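Possible adhesin (Caldicellulosiruptor kronotskyensis, PDB 4WA0) probably mediates attachment of the bacterium to cellulose, this chain being the C-terminal beta-helix domain of a tapirin, with a bound magnesium ion. Local coordinates at residues I300-G305 and F321-T326; G306-N311 and A331-K336. One frame throughout, in Å; residues are numbered along the deposited sequence. Where two conformers were deposited one is given.

Interaction 1: residues I300-G305 and F321-T326; sequences ITFVGG and FNINAT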
ATOM      1  N   ILE A 300      16.165  -2.316  -6.734  1.00 13.06           N
ATOM      2  CA  ILE A 300      15.867  -3.304  -7.776  1.00 14.73           C
ATOM      3  C   ILE A 300      15.423  -2.597  -9.003  1.00 14.61           C
ATOM      4  O   ILE A 300      14.449  -1.823  -8.955  1.00 14.04           O
ATOM      5  CB  ILE A 300      14.857  -4.387  -7.246  1.00 18.40           C
ATOM      6  CG1 ILE A 300      15.540  -5.110  -6.077  1.00 18.24           C
ATOM      7  CG2 ILE A 300      14.374  -5.325  -8.356  1.00 19.82           C
ATOM      8  CD1 ILE A 300      14.624  -6.114  -5.415  1.00 21.10           C
ATOM      9  N   THR A 301      16.115  -2.850 -10.138  1.00 13.11           N
ATOM     10  CA  THR A 301      15.918  -2.116 -11.407  1.00 13.60           C
ATOM     11  C   THR A 301      15.596  -3.101 -12.499  1.00 15.36           C
ATOM     12  O   THR A 301      16.245  -4.131 -12.660  1.00 15.24           O
ATOM     13  CB  THR A 301      17.162  -1.302 -11.782  1.00 14.96           C
ATOM     14  OG1 THR A 301      17.453  -0.474 -10.661  1.00 13.65           O
ATOM     15  CG2 THR A 301      16.947  -0.393 -13.032  1.00 18.30           C
ATOM     16  N   PHE A 302      14.634  -2.697 -13.299  1.00 16.27           N
ATOM     17  CA  PHE A 302      14.154  -3.465 -14.457  1.00 17.65           C
ATOM     18  C   PHE A 302      14.585  -2.625 -15.621  1.00 18.04           C
ATOM     19  O   PHE A 302      14.264  -1.416 -15.688  1.00 18.13           O
ATOM     20  CB  PHE A 302      12.639  -3.689 -14.389  1.00 19.13           C
ATOM     21  CG  PHE A 302      12.213  -4.533 -13.249  1.00 17.63           C
ATOM     22  CD1 PHE A 302      12.309  -5.906 -13.252  1.00 17.66           C
ATOM     23  CD2 PHE A 302      11.770  -3.924 -12.066  1.00 17.47           C
ATOM     24  CE1 PHE A 302      11.931  -6.678 -12.148  1.00 17.96           C
ATOM     25  CE2 PHE A 302      11.438  -4.699 -10.988  1.00 17.15           C
ATOM     26  CZ  PHE A 302      11.518  -6.061 -10.999  1.00 19.92           C
ATOM     27  N   VAL A 303      15.431  -3.213 -16.487  1.00 19.02           N
ATOM     28  CA  VAL A 303      16.104  -2.403 -17.509  1.00 24.28           C
ATOM     29  C   VAL A 303      15.447  -2.386 -18.884  1.00 29.90           C
ATOM     30  O   VAL A 303      15.760  -1.506 -19.680  1.00 31.79           O
ATOM     31  CB  VAL A 303      17.633  -2.722 -17.673  1.00 26.60           C
ATOM     32  CG1 VAL A 303      18.362  -2.531 -16.349  1.00 27.16           C
ATOM     33  CG2 VAL A 303      17.850  -4.131 -18.172  1.00 26.70           C
ATOM     34  N   GLY A 304      14.539  -3.299 -19.150  1.00 32.74           N
ATOM     35  CA  GLY A 304      13.781  -3.230 -20.433  1.00 37.88           C
ATOM     36  C   GLY A 304      12.942  -1.987 -20.781  1.00 35.86           C
ATOM     37  O   GLY A 304      12.385  -1.297 -19.920  1.00 33.02           O
ATOM     38  N   GLY A 305      12.769  -1.727 -22.068  1.00 33.61           N
ATOM     39  CA  GLY A 305      11.773  -0.670 -22.494  1.00 34.09           C
ATOM     40  C   GLY A 305      10.324  -1.033 -22.198  1.00 27.10           C
ATOM     41  O   GLY A 305       9.442  -0.170 -22.111  1.00 31.74           O
ATOM     42  N   PHE A 321      14.510   1.709  -0.229  1.00 17.13           N
ATOM     43  CA  PHE A 321      14.300   0.828  -1.343  1.00 15.30           C
ATOM     44  C   PHE A 321      13.565   1.550  -2.477  1.00 14.57           C
ATOM     45  O   PHE A 321      12.522   2.141  -2.220  1.00 16.16           O
ATOM     46  CB  PHE A 321      13.474  -0.338  -0.882  1.00 15.44           C
ATOM     47  CG  PHE A 321      13.222  -1.357  -1.929  1.00 16.03           C
ATOM     48  CD1 PHE A 321      14.258  -1.787  -2.735  1.00 17.85           C
ATOM     49  CD2 PHE A 321      12.030  -1.952  -2.055  1.00 16.86           C
ATOM     50  CE1 PHE A 321      14.044  -2.742  -3.702  1.00 18.96           C
ATOM     51  CE2 PHE A 321      11.793  -2.932  -2.985  1.00 18.72           C
ATOM     52  CZ  PHE A 321      12.800  -3.296  -3.859  1.00 18.90           C
ATOM     53  N   ASN A 322      14.109   1.502  -3.685  1.00 12.09           N
ATOM     54  CA  ASN A 322      13.450   2.010  -4.886  1.00 12.70           C
ATOM     55  C   ASN A 322      13.297   0.878  -5.844  1.00 12.39           C
ATOM     56  O   ASN A 322      14.304   0.056  -6.020  1.00 12.98           O
ATOM     57  CB  ASN A 322      14.317   3.106  -5.552  1.00 13.91           C
ATOM     58  CG  ASN A 322      14.589   4.287  -4.602  1.00 18.24           C
ATOM     59  OD1 ASN A 322      13.791   5.128  -4.438  1.00 19.23           O
ATOM     60  ND2 ASN A 322      15.668   4.182  -3.835  1.00 22.64           N
ATOM     61  N   ILE A 323      12.121   0.784  -6.448  1.00 12.18           N
ATOM     62  CA  ILE A 323      11.878  -0.110  -7.591  1.00 12.36           C
ATOM     63  C   ILE A 323      11.967   0.791  -8.801  1.00 14.75           C
ATOM     64  O   ILE A 323      11.180   1.746  -8.909  1.00 13.59           O
ATOM     65  CB  ILE A 323      10.476  -0.788  -7.513  1.00 13.85           C
ATOM     66  CG1 ILE A 323      10.383  -1.634  -6.244  1.00 13.79           C
ATOM     67  CG2 ILE A 323      10.271  -1.671  -8.781  1.00 13.99           C
ATOM     68  CD1 ILE A 323       8.964  -2.154  -6.105  1.00 16.35           C
ATOM     69  N   ASN A 324      12.961   0.533  -9.671  1.00 13.92           N
ATOM     70  CA  ASN A 324      13.220   1.473 -10.778  1.00 16.38           C
ATOM     71  C   ASN A 324      13.054   0.778 -12.120  1.00 17.37           C
ATOM     72  O   ASN A 324      13.275  -0.428 -12.216  1.00 17.99           O
ATOM     73  CB  ASN A 324      14.629   2.081 -10.707  1.00 16.80           C
ATOM     74  CG  ASN A 324      14.816   3.027  -9.521  1.00 18.36           C
ATOM     75  OD1 ASN A 324      13.850   3.528  -8.949  1.00 18.98           O
ATOM     76  ND2 ASN A 324      16.060   3.134  -9.050  1.00 19.71           N
ATOM     77  N   ALA A 325      12.678   1.549 -13.125  1.00 21.60           N
ATOM     78  CA  ALA A 325      12.512   1.051 -14.523  1.00 25.12           C
ATOM     79  C   ALA A 325      13.192   2.060 -15.346  1.00 29.37           C
ATOM     80  O   ALA A 325      12.717   3.192 -15.475  1.00 31.53           O
ATOM     81  CB  ALA A 325      11.036   0.947 -14.942  1.00 30.12           C
ATOM     82  N   THR A 326      14.321   1.674 -15.927  1.00 28.18           N
ATOM     83  CA  THR A 326      15.184   2.620 -16.599  1.00 30.63           C
ATOM     84  C   THR A 326      15.112   2.621 -18.124  1.00 31.33           C
ATOM     85  O   THR A 326      15.606   3.567 -18.733  1.00 35.70           O
ATOM     86  CB  THR A 326      16.647   2.409 -16.164  1.00 30.32           C
ATOM     87  OG1 THR A 326      16.954   1.003 -16.184  1.00 25.57           O
ATOM     88  CG2 THR A 326      16.881   3.005 -14.745  1.00 34.29           C
TER
HETATM   89  O   HOH W   1      17.499   0.430 -19.222  0.93 47.17           O
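I300-F302 and F321-A325 pair as neighbouring parallel strands of one long sheet of the beta-helix, with I300 opposite I323, T301 opposite N324 and F302 opposite A325. Four backbone hydrogen bonds zigzag between them. I300 N gives its hydrogen to N322 O and I300 O takes that of N324 N; F302 N then bonds N324 O, and T326 N closes the ladder on F302 O at 3.1 Å. Between these rungs lie CA-H...O contacts, such as T301 CA to N324 O at 3.2 Å. I300, F302 and I323 stand on the inner face and are buried. The side chain of I300 meets the edge of the F321 ring: CG1 lies 3.7 Å from F321 CE1, near the ring plane, and CD1 is equally near CZ. F321 CG is anti to its backbone N (chi1 -178°), which starts the ring toward I300, and the ring also touches I314 of strand 313-316. F302 and I323 lie side by side and point the same way, with I323 CG2 at the ring edge, 3.9 Å from F302 CE2. In-register parallel pairing repeated from coil to coil builds the walls of a parallel beta-helix, and I300 and I323 hold equivalent inward positions on two of them. T301 and N324 occupy the outer face. The side chains of T301 and T326 cross at about a right angle, and T301 CG2 comes to 3.4 Å from T326 OG1. Where the strands end, a water joins the two turns, donating to V303 O at 2.6 Å and also hydrogen-bonded to T326 OG1. On its other flank T301 makes backbone hydrogen bonds with I267 and D269, while N322 OD1 accepts a hydrogen bond from N19 ND2.

Interaction 2: residues G306-N311 and A331-K336; sequences GLTIMN and AGLTLK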
ATOM      1  N   GLY A 306      10.081  -2.335 -22.058  1.00 23.88           N
ATOM      2  CA  GLY A 306       8.724  -2.879 -22.013  1.00 21.54           C
ATOM      3  C   GLY A 306       8.317  -3.403 -20.641  1.00 19.30           C
ATOM      4  O   GLY A 306       9.064  -3.387 -19.684  1.00 16.38           O
ATOM      5  N   LEU A 307       7.097  -3.883 -20.574  1.00 17.05           N
ATOM      6  CA  LEU A 307       6.520  -4.345 -19.312  1.00 15.88           C
ATOM      7  C   LEU A 307       7.254  -5.538 -18.869  1.00 15.14           C
ATOM      8  O   LEU A 307       7.483  -6.475 -19.672  1.00 15.82           O
ATOM      9  CB  LEU A 307       5.078  -4.767 -19.584  1.00 17.05           C
ATOM     10  CG  LEU A 307       4.293  -5.405 -18.448  1.00 16.47           C
ATOM     11  CD1 LEU A 307       4.135  -4.360 -17.350  1.00 17.06           C
ATOM     12  CD2 LEU A 307       2.895  -5.776 -18.937  1.00 19.48           C
ATOM     13  N   THR A 308       7.560  -5.599 -17.591  1.00 14.35           N
ATOM     14  CA  THR A 308       8.097  -6.829 -16.994  1.00 15.37           C
ATOM     15  C   THR A 308       7.003  -7.498 -16.263  1.00 14.12           C
ATOM     16  O   THR A 308       6.323  -6.827 -15.470  1.00 14.75           O
ATOM     17  CB  THR A 308       9.232  -6.512 -16.013  1.00 16.13           C
ATOM     18  OG1 THR A 308      10.222  -5.732 -16.687  1.00 17.56           O
ATOM     19  CG2 THR A 308       9.796  -7.788 -15.439  1.00 17.59           C
ATOM     20  N   ILE A 309       6.813  -8.792 -16.513  1.00 12.92           N
ATOM     21  CA  ILE A 309       5.811  -9.572 -15.778  1.00 14.21           C
ATOM     22  C   ILE A 309       6.522 -10.582 -14.906  1.00 15.74           C
ATOM     23  O   ILE A 309       7.332 -11.366 -15.461  1.00 15.78           O
ATOM     24  CB  ILE A 309       4.928 -10.328 -16.745  1.00 17.25           C
ATOM     25  CG1 ILE A 309       4.218  -9.254 -17.572  1.00 19.08           C
ATOM     26  CG2 ILE A 309       3.934 -11.257 -16.026  1.00 20.13           C
ATOM     27  CD1 ILE A 309       3.452  -9.774 -18.755  1.00 19.99           C
HETATM   28  N   MSE A 310       6.179 -10.607 -13.623  1.00 13.12           N
HETATM   29  CA  MSE A 310       6.710 -11.663 -12.744  1.00 13.20           C
HETATM   30  C   MSE A 310       5.728 -12.265 -11.783  1.00 13.16           C
HETATM   31  O   MSE A 310       4.682 -11.686 -11.453  1.00 13.82           O
HETATM   32  CB  MSE A 310       7.981 -11.204 -11.976  1.00 15.05           C
HETATM   33  CG  MSE A 310       7.707 -10.190 -10.974  1.00 17.06           C
HETATM   34 SE   MSE A 310       9.406  -9.582 -10.090  1.00 17.42          SE
HETATM   35  CE  MSE A 310       9.458 -10.952  -8.783  1.00 15.86           C
ATOM     36  N   ASN A 311       6.074 -13.456 -11.333  1.00 13.70           N
ATOM     37  CA  ASN A 311       5.326 -14.200 -10.323  1.00 14.66           C
ATOM     38  C   ASN A 311       6.248 -14.526  -9.167  1.00 14.62           C
ATOM     39  O   ASN A 311       7.306 -15.079  -9.398  1.00 16.59           O
ATOM     40  CB  ASN A 311       4.847 -15.551 -10.903  1.00 19.28           C
ATOM     41  CG  ASN A 311       3.895 -15.362 -12.071  1.00 27.06           C
ATOM     42  OD1 ASN A 311       2.708 -15.161 -11.870  1.00 33.37           O
ATOM     43  ND2 ASN A 311       4.399 -15.483 -13.270  1.00 33.42           N
ATOM     44  N   ALA A 331       7.608   1.831 -18.269  1.00 15.81           N
ATOM     45  CA  ALA A 331       7.636   0.450 -18.769  1.00 16.83           C
ATOM     46  C   ALA A 331       6.621  -0.442 -18.005  1.00 15.20           C
ATOM     47  O   ALA A 331       5.866  -1.257 -18.566  1.00 15.66           O
ATOM     48  CB  ALA A 331       9.069  -0.094 -18.675  1.00 17.50           C
ATOM     49  N   GLY A 332       6.633  -0.264 -16.685  1.00 14.44           N
ATOM     50  CA  GLY A 332       5.721  -0.986 -15.799  1.00 13.09           C
ATOM     51  C   GLY A 332       6.229  -2.339 -15.293  1.00 13.72           C
ATOM     52  O   GLY A 332       7.169  -2.918 -15.869  1.00 14.07           O
ATOM     53  N   LEU A 333       5.632  -2.799 -14.203  1.00 11.40           N
ATOM     54  CA  LEU A 333       5.939  -4.081 -13.613  1.00 12.00           C
ATOM     55  C   LEU A 333       4.594  -4.649 -13.213  1.00 12.23           C
ATOM     56  O   LEU A 333       3.829  -3.955 -12.513  1.00 11.97           O
ATOM     57  CB  LEU A 333       6.776  -3.978 -12.339  1.00 12.98           C
ATOM     58  CG  LEU A 333       7.024  -5.317 -11.562  1.00 13.54           C
ATOM     59  CD1 LEU A 333       7.868  -6.268 -12.400  1.00 14.13           C
ATOM     60  CD2 LEU A 333       7.758  -5.053 -10.239  1.00 12.55           C
ATOM     61  N   THR A 334       4.336  -5.900 -13.566  1.00 12.26           N
ATOM     62  CA  THR A 334       3.227  -6.657 -13.052  1.00 12.16           C
ATOM     63  C   THR A 334       3.796  -7.726 -12.153  1.00 11.76           C
ATOM     64  O   THR A 334       4.692  -8.477 -12.589  1.00 13.03           O
ATOM     65  CB  THR A 334       2.456  -7.309 -14.209  1.00 16.42           C
ATOM     66  OG1 THR A 334       1.768  -6.279 -14.928  1.00 18.31           O
ATOM     67  CG2 THR A 334       1.499  -8.290 -13.750  1.00 18.74           C
ATOM     68  N   LEU A 335       3.334  -7.753 -10.918  1.00 11.03           N
ATOM     69  CA  LEU A 335       3.758  -8.701  -9.889  1.00 11.82           C
ATOM     70  C   LEU A 335       2.552  -9.470  -9.336  1.00 12.90           C
ATOM     71  O   LEU A 335       1.681  -8.901  -8.656  1.00 12.42           O
ATOM     72  CB  LEU A 335       4.551  -8.005  -8.792  1.00 12.73           C
ATOM     73  CG  LEU A 335       4.937  -8.789  -7.521  1.00 12.39           C
ATOM     74  CD1 LEU A 335       5.803 -10.005  -7.883  1.00 13.85           C
ATOM     75  CD2 LEU A 335       5.635  -7.859  -6.524  1.00 14.09           C
ATOM     76  N   LYS A 336       2.524 -10.768  -9.630  0.54 14.18           N
ATOM     77  CA  LYS A 336       1.526 -11.642  -9.063  0.54 14.82           C
ATOM     78  C   LYS A 336       2.202 -12.349  -7.915  0.54 13.90           C
ATOM     79  O   LYS A 336       3.119 -13.156  -8.104  0.54 14.12           O
ATOM     80  CB  LYS A 336       1.053 -12.683 -10.057  0.54 16.92           C
ATOM     81  CG  LYS A 336       0.060 -13.659  -9.443  0.54 18.89           C
ATOM     82  CD  LYS A 336      -1.362 -13.250  -9.662  0.54 23.49           C
ATOM     83  CE  LYS A 336      -2.226 -14.369 -10.205  0.54 21.10           C
ATOM     84  NZ  LYS A 336      -2.510 -15.450  -9.236  0.54 22.40           N
TER
HETATM   85  O   HOH W   2       9.737  -3.032 -16.533  1.00 26.11           O
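G306-N311 and A331-K336 run parallel in strict register, the strand axes of 308-311 and 333-336 4.8 Å apart and inclined by 12°, with four backbone hydrogen bonds between them. Three of these are regular rungs joining T334 N to T308 O, M310 N to T334 O and K336 N to M310 O. The fourth, at the start of the pairing, T308 N to G332 O, is longer at 3.2 Å and its donor stands above the carbonyl plane. A water reinforces this end, donating to G332 O and G306 O and accepting from T308 OG1 (2.7 Å). At the backbone angles of G332 a CB would collide with the carbonyl oxygen of A331, which suits glycine, and L307 CD1 lies 3.6 Å from the G332 carbonyl carbon. On the buried face L333 reaches T308, its CD1 3.9 Å from both CB and CG2 of the threonine. Selenomethionine M310 has CG between the backbone N and the carbonyl carbon (chi1 69°), and this CG packs 3.6 Å from L335 CD1; the two side chains lie alongside, pointing the same way, and the bent chain returns CE to the same methyl. On the outer face N311 OD1 approaches K336 CB at 3.5 Å. Strand 24-27 borders 333-337 on its other flank, where L333 and L335 continue the backbone ladder. In-register parallel strands with aliphatic side chains stacked inward are the hallmark of a parallel beta-helix.

In the fold
The chain passes through the two contacts alternately: 300-305 runs directly into 306-311, and 321-326 precedes 331-336 by a short loop. Interaction 1 thus joins two successive coils on one parallel sheet of the beta-helix, and interaction 2 joins the same coils on another, their centres 11 Å apart. The contacts meet at the corner, where A331 CB packs on the carbonyl oxygens of G304 and G305, and in the core, where the F302 ring touches both T308 and L333. Strands 320-325 and 333-337 continue the sheets towards the N-terminal coils through 17-19 and 24-27, so these C-terminal strands extend the stack begun by the chain's first residues.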